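Beta-1,3-1,4-glucanase (Caldicellulosiruptor sp. F32, PDB 5H4R) hydrolyses beta-1,3-1,4-glucans as a family 5 glycoside hydrolase (lichenase), and is captured here as an engineered variant with bound glucose units of a cellotetraose. Local coordinates at residues A[254-259]-A[267-272]; A[306-311]-A[322-327]; A[363-368]-A[382-387]. The protein carries 1 engineered substitution. All coordinates share one frame; numbering follows the deposited sequence.

The three contacts illustrate how chemistry follows position in a beta/alpha barrel. Interactions 1 and 2 are buried, with centres 13 Å apart, and share one sheet: strands 267-272 and 322-327 are neighbours, joined by backbone hydrogen bonds such as Val323 N to Ile269 O. Each packs apolar side chains on its strand, under a connecting loop in interaction 1 and a helix in interaction 2, while the sugar-binding carboxylate of interaction 2 lies at its strand's far end. Interaction 3 is a surface contact, about 7 Å from interaction 2 at the nearest atoms, and joins loop to loop through one aromatic cluster and a bridging water.

Interaction 1 (A[254-259]-A[267-272]); sequences FKIPKD and IIISVH
Phe254 meets Ile269 where the loop entering a barrel strand folds back over that strand, in the parallel beta/alpha barrel of this glycoside hydrolase. Phe254 CE2 stands 3.9 Å from Ile269 CD1, the ring and the isoleucine branch meeting head-on, and its side chain also touches Asn215 of helix 205-226. Ile256, next to touch, divides its branches between two strand residues. Its CG1 arm lies 4.0 Å from Ile269 CD1 at roughly a right angle, whereas its CG2 methyl slides alongside Ile267, reaching the CG2 of that residue at 3.9 Å. With both torsions near -56°, CG1 beside its own backbone N, Ile269 brings CD1 closer to the loop than its CB direction alone would suggest, and the one methyl serves both Phe254 and Ile256. Pro257 adds a looser touch, its CD 4.3 Å from Ile267 CG2, while the ring also leans on Val222 of helix 205-226 and Val239 of the neighbouring strand. The loop thus touches its own strand, the neighbouring strand 237-240 and helix 205-226. Asp259 completes the walk. Its polar end belongs to a salt bridge with Arg226, and OD1 accepts a hydrogen bond from Ser261 N; the carboxylate nevertheless borders the apolar strand residue, with Asp259 OD2 only 3.5 Å from Ile267 CD1.

Interaction 2 (A[306-311]-A[322-327]); sequences YFMDKL and VVIGEF. With BGC (beta-D-glucopyranose), chain B.
Ile324 CD1 is the hub of the tight part of this helix-on-strand contact. It sits at the edge of the Phe307 ring, near its plane, 3.8 Å from Phe307 CE1, and Met308 CE meets the same methyl at 3.9 Å, its side chain crossing that of Ile324 at about a right angle. Phe307 CG lies between its backbone N and carbonyl carbon (chi1 87°), which turns the ring toward the strand, and Met308 CG lies over one face of it, toward the rim. Tyr346 of helix 336-352 also touches all three side chains. Toward the strand's start the fit is looser, Leu311 CD1 being 4.2 Å from Val322 CG1, while on the helix's outer side Tyr306 is exposed to solvent. Helical segment 306-311 runs roughly antiparallel to strand 322-327 (150° between their axes), as in a beta/alpha barrel. At the strand's other end, Glu326 OE2 accepts a 2.8 Å hydrogen bond from O2 of the glucose; OE2 also forms a salt bridge with Arg98 and OE1 a hydrogen bond with the Tyr274 hydroxyl. An alanine at Glu326 would remove both oxygens and is likely to leave Arg98 without its charge partner and the sugar O2 without its acceptor. The strand thus presents hydrocarbon to the helix and a carboxylate to the sugar, consistent with the strand-seven glutamate's role as nucleophile in family 5 enzymes.

Interaction 3 (A[363-368]-A[382-387]); sequences NAFYGN and WVYPEI
The loop that follows the last barrel strand, 356-361, meets the lead-in to the C-terminal helix 385-395 through Phe365, Val383 and Tyr384. Phe365 does most of the touching. Its CE1 atom lies 3.5 Å from Val383 CG2 and 3.6 Å from Val383 CB, so the valine packs obliquely against the CE1 corner of the ring. Tyr384 meets it differently: its CE2 lies in the plane of the Phe365 ring, at the edge, 4.0 Å from Phe365 CD1, and the two aromatic side chains run alongside one another, pointing opposite ways. Val383 also serves the tyrosine, its CG1 lying over one face of that ring, offset toward the rim, 3.6 Å above the plane. Phe365 has CG beside its backbone N (chi1 -65°), an orientation that carries the ring across to the helix lead-in.

Polar groups reinforce this apolar cluster indirectly. A water donates to Phe365 O at 2.7 Å and bonds to Tyr384 OH, also at 2.7 Å, lying in the plane of the tyrosine ring at its edge; it ties loop backbone to phenol without any direct hydrogen bond between the segments. Tyr384 further takes part in a cation-pi contact with Arg339 of helix 336-352. Backbone bonds from Ala364 to Gly373 and from Val383 to Leu374 connect both segments to the intervening chain. Tyr384 occupies the N-cap position of the final helix, so the contact lies where that helix begins, in the closing beta-alpha unit of an eight-stranded beta/alpha (TIM) barrel.

Interaction 1 (A[254-259]-A[267-272])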
loop_
_atom_site.group_PDB
_atom_site.type_symbol
_atom_site.label_atom_id
_atom_site.label_comp_id
_atom_site.label_asym_id
_atom_site.label_seq_id
_atom_site.Cartn_x
_atom_site.Cartn_y
_atom_site.Cartn_z
ATOM N N PHE A 254 9.674 -4.142 16.538
ATOM C CA PHE A 254 8.747 -3.196 15.938
ATOM C C PHE A 254 7.879 -2.587 17.031
ATOM O O PHE A 254 7.409 -3.289 17.932
ATOM C CB PHE A 254 7.869 -3.882 14.890
ATOM C CG PHE A 254 6.812 -2.982 14.335
ATOM C CD1 PHE A 254 7.137 -2.021 13.408
ATOM C CD2 PHE A 254 5.499 -3.080 14.762
ATOM C CE1 PHE A 254 6.167 -1.165 12.894
ATOM C CE2 PHE A 254 4.540 -2.207 14.273
ATOM C CZ PHE A 254 4.868 -1.256 13.355
ATOM N N LYS A 255 7.673 -1.267 16.965
ATOM C CA LYS A 255 6.874 -0.568 17.966
ATOM C C LYS A 255 5.726 0.164 17.302
ATOM O O LYS A 255 5.942 0.973 16.385
ATOM C CB LYS A 255 7.725 0.423 18.758
ATOM C CG LYS A 255 8.829 -0.196 19.566
ATOM C CD LYS A 255 9.629 0.893 20.266
ATOM C CE LYS A 255 10.742 0.303 21.111
ATOM N NZ LYS A 255 11.633 1.365 21.653
ATOM N N ILE A 256 4.510 -0.106 17.757
ATOM C CA ILE A 256 3.386 0.740 17.338
ATOM C C ILE A 256 3.555 2.109 17.984
ATOM O O ILE A 256 3.751 2.181 19.213
ATOM C CB ILE A 256 2.055 0.116 17.744
ATOM C CG1 ILE A 256 1.849 -1.248 17.090
ATOM C CG2 ILE A 256 0.888 1.064 17.352
ATOM C CD1 ILE A 256 0.641 -1.986 17.625
ATOM N N PRO A 257 3.505 3.205 17.222
ATOM C CA PRO A 257 3.669 4.531 17.826
ATOM C C PRO A 257 2.625 4.812 18.890
ATOM O O PRO A 257 1.469 4.402 18.777
ATOM C CB PRO A 257 3.490 5.500 16.647
ATOM C CG PRO A 257 3.608 4.710 15.452
ATOM C CD PRO A 257 3.330 3.271 15.766
ATOM N N LYS A 258 3.041 5.572 19.894
ATOM C CA LYS A 258 2.114 6.123 20.871
ATOM C C LYS A 258 1.244 7.160 20.184
ATOM O O LYS A 258 1.721 7.937 19.359
ATOM C CB LYS A 258 2.884 6.739 22.035
ATOM C CG LYS A 258 3.891 5.803 22.670
ATOM C CD LYS A 258 3.281 4.486 23.140
ATOM C CE LYS A 258 2.280 4.686 24.269
ATOM N NZ LYS A 258 1.753 3.381 24.770
ATOM N N ASP A 259 -0.042 7.172 20.517
ATOM C CA ASP A 259 -0.999 8.003 19.808
ATOM C C ASP A 259 -1.717 8.884 20.810
ATOM O O ASP A 259 -2.242 8.395 21.814
ATOM C CB ASP A 259 -1.998 7.134 19.026
ATOM C CG ASP A 259 -2.861 7.937 18.073
ATOM O OD1 ASP A 259 -2.817 9.186 18.126
ATOM O OD2 ASP A 259 -3.573 7.298 17.258
ATOM N N ILE A 267 -4.338 3.331 14.902
ATOM C CA ILE A 267 -3.140 3.025 14.124
ATOM C C ILE A 267 -3.335 1.663 13.474
ATOM O O ILE A 267 -3.617 0.673 14.162
ATOM C CB ILE A 267 -1.863 3.034 14.987
ATOM C CG1 ILE A 267 -1.686 4.362 15.741
ATOM C CG2 ILE A 267 -0.651 2.721 14.118
ATOM C CD1 ILE A 267 -1.608 5.548 14.886
ATOM N N ILE A 268 -3.180 1.622 12.151
ATOM C CA ILE A 268 -3.352 0.419 11.341
ATOM C C ILE A 268 -1.972 -0.059 10.917
ATOM O O ILE A 268 -1.149 0.745 10.470
ATOM C CB ILE A 268 -4.218 0.699 10.098
ATOM C CG1 ILE A 268 -5.629 1.166 10.505
ATOM C CG2 ILE A 268 -4.280 -0.518 9.204
ATOM C CD1 ILE A 268 -6.476 1.606 9.347
ATOM N N ILE A 269 -1.723 -1.354 11.051
ATOM C CA ILE A 269 -0.462 -1.933 10.586
ATOM C C ILE A 269 -0.543 -2.118 9.078
ATOM O O ILE A 269 -1.507 -2.699 8.576
ATOM C CB ILE A 269 -0.191 -3.277 11.271
ATOM C CG1 ILE A 269 -0.198 -3.162 12.788
ATOM C CG2 ILE A 269 1.152 -3.875 10.792
ATOM C CD1 ILE A 269 0.746 -2.170 13.347
ATOM N N SER A 270 0.453 -1.611 8.363
ATOM C CA SER A 270 0.559 -1.710 6.914
ATOM C C SER A 270 1.556 -2.796 6.535
ATOM O O SER A 270 2.696 -2.784 7.007
ATOM C CB SER A 270 1.025 -0.378 6.317
ATOM O OG SER A 270 1.281 -0.507 4.933
ATOM N N VAL A 271 1.137 -3.716 5.663
ATOM C CA VAL A 271 2.063 -4.692 5.097
ATOM C C VAL A 271 1.813 -4.795 3.595
ATOM O O VAL A 271 0.702 -4.572 3.102
ATOM C CB VAL A 271 1.949 -6.101 5.727
ATOM C CG1 VAL A 271 2.092 -6.048 7.223
ATOM C CG2 VAL A 271 0.665 -6.760 5.356
ATOM N N HIS A 272 2.862 -5.182 2.880
ATOM C CA HIS A 272 2.788 -5.558 1.471
ATOM C C HIS A 272 3.229 -7.006 1.364
ATOM O O HIS A 272 4.156 -7.414 2.067
ATOM C CB HIS A 272 3.685 -4.714 0.604
ATOM C CG HIS A 272 3.341 -3.272 0.642
ATOM N ND1 HIS A 272 4.111 -2.306 0.042
ATOM C CD2 HIS A 272 2.311 -2.627 1.238
ATOM C CE1 HIS A 272 3.559 -1.124 0.250
ATOM N NE2 HIS A 272 2.458 -1.291 0.966
#

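Interaction 2 (A[306-311]-A[322-327])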
loop_
_atom_site.group_PDB
_atom_site.type_symbol
_atom_site.label_atom_id
_atom_site.label_comp_id
_atom_site.label_asym_id
_atom_site.label_seq_id
_atom_site.Cartn_x
_atom_site.Cartn_y
_atom_site.Cartn_z
ATOM N N TYR A 306 0.745 -18.459 5.852
ATOM C CA TYR A 306 1.696 -18.300 6.944
ATOM C C TYR A 306 1.768 -16.861 7.428
ATOM O O TYR A 306 1.673 -16.601 8.631
ATOM C CB TYR A 306 3.086 -18.770 6.551
ATOM C CG TYR A 306 4.003 -18.793 7.769
ATOM C CD1 TYR A 306 3.738 -19.668 8.815
ATOM C CD2 TYR A 306 5.086 -17.938 7.891
ATOM C CE1 TYR A 306 4.515 -19.700 9.942
ATOM C CE2 TYR A 306 5.894 -17.983 9.038
ATOM C CZ TYR A 306 5.590 -18.860 10.052
ATOM O OH TYR A 306 6.359 -18.931 11.211
ATOM N N PHE A 307 1.999 -15.908 6.522
ATOM C CA PHE A 307 2.160 -14.551 7.025
ATOM C C PHE A 307 0.834 -14.014 7.558
ATOM O O PHE A 307 0.819 -13.256 8.529
ATOM C CB PHE A 307 2.789 -13.634 5.945
ATOM C CG PHE A 307 1.801 -12.998 5.004
ATOM C CD1 PHE A 307 1.208 -11.763 5.292
ATOM C CD2 PHE A 307 1.502 -13.595 3.804
ATOM C CE1 PHE A 307 0.315 -11.196 4.425
ATOM C CE2 PHE A 307 0.599 -13.022 2.929
ATOM C CZ PHE A 307 0.015 -11.805 3.238
ATOM N N MET A 308 -0.287 -14.423 6.970
ATOM C CA MET A 308 -1.572 -13.941 7.455
ATOM C C MET A 308 -1.878 -14.517 8.828
ATOM O O MET A 308 -2.402 -13.811 9.707
ATOM C CB MET A 308 -2.659 -14.288 6.447
ATOM C CG MET A 308 -2.519 -13.559 5.132
ATOM S SD MET A 308 -3.990 -13.811 4.158
ATOM C CE MET A 308 -3.590 -12.857 2.713
ATOM N N ASP A 309 -1.532 -15.789 9.046
ATOM C CA ASP A 309 -1.684 -16.377 10.370
ATOM C C ASP A 309 -0.881 -15.616 11.418
ATOM O O ASP A 309 -1.362 -15.376 12.531
ATOM C CB ASP A 309 -1.231 -17.833 10.369
ATOM C CG ASP A 309 -2.252 -18.776 9.759
ATOM O OD1 ASP A 309 -3.460 -18.426 9.685
ATOM O OD2 ASP A 309 -1.829 -19.894 9.370
ATOM N N LYS A 310 0.360 -15.238 11.093
ATOM C CA LYS A 310 1.182 -14.567 12.089
ATOM C C LYS A 310 0.647 -13.170 12.391
ATOM O O LYS A 310 0.687 -12.721 13.548
ATOM C CB LYS A 310 2.638 -14.491 11.621
ATOM C CG LYS A 310 3.318 -15.844 11.397
ATOM C CD LYS A 310 3.480 -16.630 12.648
ATOM C CE LYS A 310 2.412 -17.717 12.835
ATOM N NZ LYS A 310 2.703 -18.581 14.046
ATOM N N LEU A 311 0.150 -12.472 11.361
ATOM C CA LEU A 311 -0.448 -11.150 11.549
ATOM C C LEU A 311 -1.749 -11.235 12.339
ATOM O O LEU A 311 -2.031 -10.366 13.180
ATOM C CB LEU A 311 -0.688 -10.485 10.197
ATOM C CG LEU A 311 0.546 -10.042 9.417
ATOM C CD1 LEU A 311 0.143 -9.510 8.066
ATOM C CD2 LEU A 311 1.366 -8.991 10.165
ATOM N N VAL A 322 -5.091 -4.370 10.676
ATOM C CA VAL A 322 -4.060 -4.653 9.680
ATOM C C VAL A 322 -4.658 -4.500 8.287
ATOM O O VAL A 322 -5.731 -5.048 8.012
ATOM C CB VAL A 322 -3.525 -6.087 9.843
ATOM C CG1 VAL A 322 -2.557 -6.417 8.736
ATOM C CG2 VAL A 322 -2.911 -6.312 11.229
ATOM N N VAL A 323 -3.949 -3.790 7.397
ATOM C CA VAL A 323 -4.337 -3.659 5.998
ATOM C C VAL A 323 -3.158 -4.088 5.131
ATOM O O VAL A 323 -2.025 -3.646 5.358
ATOM C CB VAL A 323 -4.779 -2.223 5.668
ATOM C CG1 VAL A 323 -4.885 -1.979 4.164
ATOM C CG2 VAL A 323 -6.108 -1.917 6.341
ATOM N N ILE A 324 -3.426 -4.939 4.142
ATOM C CA ILE A 324 -2.444 -5.298 3.130
ATOM C C ILE A 324 -2.593 -4.262 2.019
ATOM O O ILE A 324 -3.518 -4.307 1.215
ATOM C CB ILE A 324 -2.638 -6.738 2.640
ATOM C CG1 ILE A 324 -2.344 -7.723 3.766
ATOM C CG2 ILE A 324 -1.793 -7.016 1.410
ATOM C CD1 ILE A 324 -2.759 -9.133 3.449
ATOM N N GLY A 325 -1.710 -3.260 2.026
ATOM C CA GLY A 325 -1.853 -2.145 1.120
ATOM C C GLY A 325 -1.477 -2.451 -0.313
ATOM O O GLY A 325 -1.830 -1.679 -1.207
ATOM N N GLU A 326 -0.713 -3.519 -0.531
ATOM C CA GLU A 326 -0.350 -3.959 -1.884
ATOM C C GLU A 326 -0.226 -5.472 -1.919
ATOM O O GLU A 326 0.463 -6.059 -1.077
ATOM C CB GLU A 326 0.984 -3.373 -2.374
ATOM C CG GLU A 326 1.037 -1.883 -2.555
ATOM C CD GLU A 326 2.398 -1.393 -3.023
ATOM O OE1 GLU A 326 3.168 -2.209 -3.604
ATOM O OE2 GLU A 326 2.708 -0.189 -2.814
ATOM N N PHE A 327 -0.888 -6.068 -2.907
ATOM C CA PHE A 327 -0.621 -7.414 -3.366
ATOM C C PHE A 327 -1.019 -7.476 -4.828
ATOM O O PHE A 327 -1.623 -6.550 -5.382
ATOM C CB PHE A 327 -1.389 -8.486 -2.560
ATOM C CG PHE A 327 -2.798 -8.696 -3.013
ATOM C CD1 PHE A 327 -3.760 -7.698 -2.833
ATOM C CD2 PHE A 327 -3.206 -9.892 -3.598
ATOM C CE1 PHE A 327 -5.065 -7.884 -3.247
ATOM C CE2 PHE A 327 -4.518 -10.066 -3.999
ATOM C CZ PHE A 327 -5.441 -9.060 -3.819
HETATM C C2 BGC B . 6.145 -0.939 -4.473
HETATM C C3 BGC B . 5.473 -0.570 -5.783
HETATM C C4 BGC B . 5.932 -1.579 -6.821
HETATM C C5 BGC B . 5.219 -2.878 -6.453
HETATM C C6 BGC B . 5.578 -4.025 -7.405
HETATM C C1 BGC B . 6.320 -2.455 -4.267
HETATM O O2 BGC B . 5.438 -0.327 -3.374
HETATM O O3 BGC B . 5.890 0.750 -6.116
HETATM O O4 BGC B . 5.496 -1.132 -8.101
HETATM O O5 BGC B . 5.508 -3.273 -5.111
HETATM O O6 BGC B . 6.989 -4.202 -7.570
#

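Interaction 3 (A[363-368]-A[382-387])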
loop_
_atom_site.group_PDB
_atom_site.type_symbol
_atom_site.label_atom_id
_atom_site.label_comp_id
_atom_site.label_asym_id
_atom_site.label_seq_id
_atom_site.Cartn_x
_atom_site.Cartn_y
_atom_site.Cartn_z
ATOM N N ASN A 363 -1.466 -0.273 -14.497
ATOM C CA ASN A 363 -1.842 -0.042 -15.889
ATOM C C ASN A 363 -0.843 -0.644 -16.881
ATOM O O ASN A 363 -0.739 -0.170 -18.015
ATOM C CB ASN A 363 -2.003 1.453 -16.194
ATOM C CG ASN A 363 -2.868 1.719 -17.420
ATOM O OD1 ASN A 363 -3.831 1.000 -17.658
ATOM N ND2 ASN A 363 -2.533 2.759 -18.195
ATOM N N ALA A 364 -0.106 -1.676 -16.470
ATOM C CA ALA A 364 0.869 -2.331 -17.334
ATOM C C ALA A 364 0.357 -3.716 -17.717
ATOM O O ALA A 364 0.044 -4.528 -16.842
ATOM C CB ALA A 364 2.233 -2.450 -16.645
ATOM N N PHE A 365 0.314 -3.992 -19.030
ATOM C CA PHE A 365 -0.304 -5.210 -19.543
ATOM C C PHE A 365 0.606 -6.057 -20.427
ATOM O O PHE A 365 0.442 -7.279 -20.484
ATOM C CB PHE A 365 -1.570 -4.850 -20.338
ATOM C CG PHE A 365 -2.636 -4.232 -19.480
ATOM C CD1 PHE A 365 -3.487 -5.028 -18.737
ATOM C CD2 PHE A 365 -2.760 -2.853 -19.391
ATOM C CE1 PHE A 365 -4.447 -4.470 -17.918
ATOM C CE2 PHE A 365 -3.714 -2.293 -18.555
ATOM C CZ PHE A 365 -4.547 -3.100 -17.826
ATOM N N TYR A 366 1.527 -5.426 -21.132
ATOM C CA TYR A 366 2.422 -6.150 -22.021
ATOM C C TYR A 366 3.805 -5.508 -22.001
ATOM O O TYR A 366 3.974 -4.353 -21.605
ATOM C CB TYR A 366 1.851 -6.192 -23.431
ATOM C CG TYR A 366 1.619 -4.859 -24.070
ATOM C CD1 TYR A 366 2.654 -4.174 -24.683
ATOM C CD2 TYR A 366 0.355 -4.286 -24.084
ATOM C CE1 TYR A 366 2.445 -2.958 -25.282
ATOM C CE2 TYR A 366 0.130 -3.077 -24.678
ATOM C CZ TYR A 366 1.187 -2.404 -25.286
ATOM O OH TYR A 366 1.001 -1.183 -25.904
ATOM N N GLY A 367 4.794 -6.281 -22.442
ATOM C CA GLY A 367 6.182 -5.854 -22.408
ATOM C C GLY A 367 6.934 -6.472 -21.240
ATOM O O GLY A 367 6.412 -7.287 -20.469
ATOM N N ASN A 368 8.188 -6.044 -21.109
ATOM C CA ASN A 368 9.108 -6.634 -20.144
ATOM C C ASN A 368 8.924 -6.104 -18.734
ATOM O O ASN A 368 9.698 -6.483 -17.849
ATOM C CB ASN A 368 10.549 -6.362 -20.568
ATOM C CG ASN A 368 10.925 -7.081 -21.828
ATOM O OD1 ASN A 368 10.560 -8.239 -22.024
ATOM N ND2 ASN A 368 11.650 -6.397 -22.703
ATOM N N TRP A 382 -12.147 -3.288 -18.399
ATOM C CA TRP A 382 -11.391 -4.231 -17.585
ATOM C C TRP A 382 -10.793 -5.293 -18.506
ATOM O O TRP A 382 -11.521 -5.987 -19.235
ATOM C CB TRP A 382 -12.274 -4.868 -16.503
ATOM C CG TRP A 382 -12.742 -3.867 -15.506
ATOM C CD1 TRP A 382 -13.929 -3.205 -15.524
ATOM C CD2 TRP A 382 -12.008 -3.357 -14.378
ATOM N NE1 TRP A 382 -14.000 -2.325 -14.469
ATOM C CE2 TRP A 382 -12.833 -2.407 -13.748
ATOM C CE3 TRP A 382 -10.749 -3.633 -13.829
ATOM C CZ2 TRP A 382 -12.443 -1.716 -12.601
ATOM C CZ3 TRP A 382 -10.363 -2.940 -12.678
ATOM C CH2 TRP A 382 -11.200 -1.985 -12.094
ATOM N N VAL A 383 -9.468 -5.416 -18.477
ATOM C CA VAL A 383 -8.794 -6.435 -19.282
ATOM C C VAL A 383 -8.973 -7.816 -18.664
ATOM O O VAL A 383 -9.103 -8.821 -19.381
ATOM C CB VAL A 383 -7.311 -6.067 -19.425
ATOM C CG1 VAL A 383 -6.572 -7.152 -20.191
ATOM C CG2 VAL A 383 -7.180 -4.748 -20.154
ATOM N N TYR A 384 -8.987 -7.871 -17.330
ATOM C CA TYR A 384 -9.069 -9.116 -16.572
ATOM C C TYR A 384 -10.247 -9.037 -15.611
ATOM O O TYR A 384 -10.076 -9.037 -14.392
ATOM C CB TYR A 384 -7.764 -9.366 -15.822
ATOM C CG TYR A 384 -6.602 -9.528 -16.752
ATOM C CD1 TYR A 384 -6.534 -10.625 -17.585
ATOM C CD2 TYR A 384 -5.562 -8.595 -16.793
ATOM C CE1 TYR A 384 -5.496 -10.791 -18.453
ATOM C CE2 TYR A 384 -4.509 -8.743 -17.673
ATOM C CZ TYR A 384 -4.467 -9.848 -18.492
ATOM O OH TYR A 384 -3.441 -10.067 -19.386
ATOM N N PRO A 385 -11.465 -8.933 -16.134
ATOM C CA PRO A 385 -12.635 -8.900 -15.241
ATOM C C PRO A 385 -12.752 -10.151 -14.383
ATOM O O PRO A 385 -13.346 -10.101 -13.294
ATOM C CB PRO A 385 -13.809 -8.758 -16.211
ATOM C CG PRO A 385 -13.309 -9.328 -17.503
ATOM C CD PRO A 385 -11.832 -8.994 -17.552
ATOM N N GLU A 386 -12.191 -11.272 -14.837
ATOM C CA GLU A 386 -12.247 -12.507 -14.061
ATOM C C GLU A 386 -11.491 -12.377 -12.743
ATOM O O GLU A 386 -11.896 -12.960 -11.728
ATOM C CB GLU A 386 -11.683 -13.656 -14.871
ATOM C CG GLU A 386 -12.410 -13.879 -16.216
ATOM C CD GLU A 386 -11.831 -13.101 -17.405
ATOM O OE1 GLU A 386 -10.951 -12.218 -17.245
ATOM O OE2 GLU A 386 -12.291 -13.410 -18.532
ATOM N N ILE A 387 -10.358 -11.671 -12.752
ATOM C CA ILE A 387 -9.599 -11.457 -11.525
ATOM C C ILE A 387 -10.392 -10.561 -10.591
ATOM O O ILE A 387 -10.468 -10.804 -9.385
ATOM C CB ILE A 387 -8.208 -10.869 -11.837
ATOM C CG1 ILE A 387 -7.353 -11.869 -12.632
ATOM C CG2 ILE A 387 -7.492 -10.455 -10.562
ATOM C CD1 ILE A 387 -5.960 -11.369 -13.067
HETATM O O HOH W 1 -1.340 -8.512 -18.883
#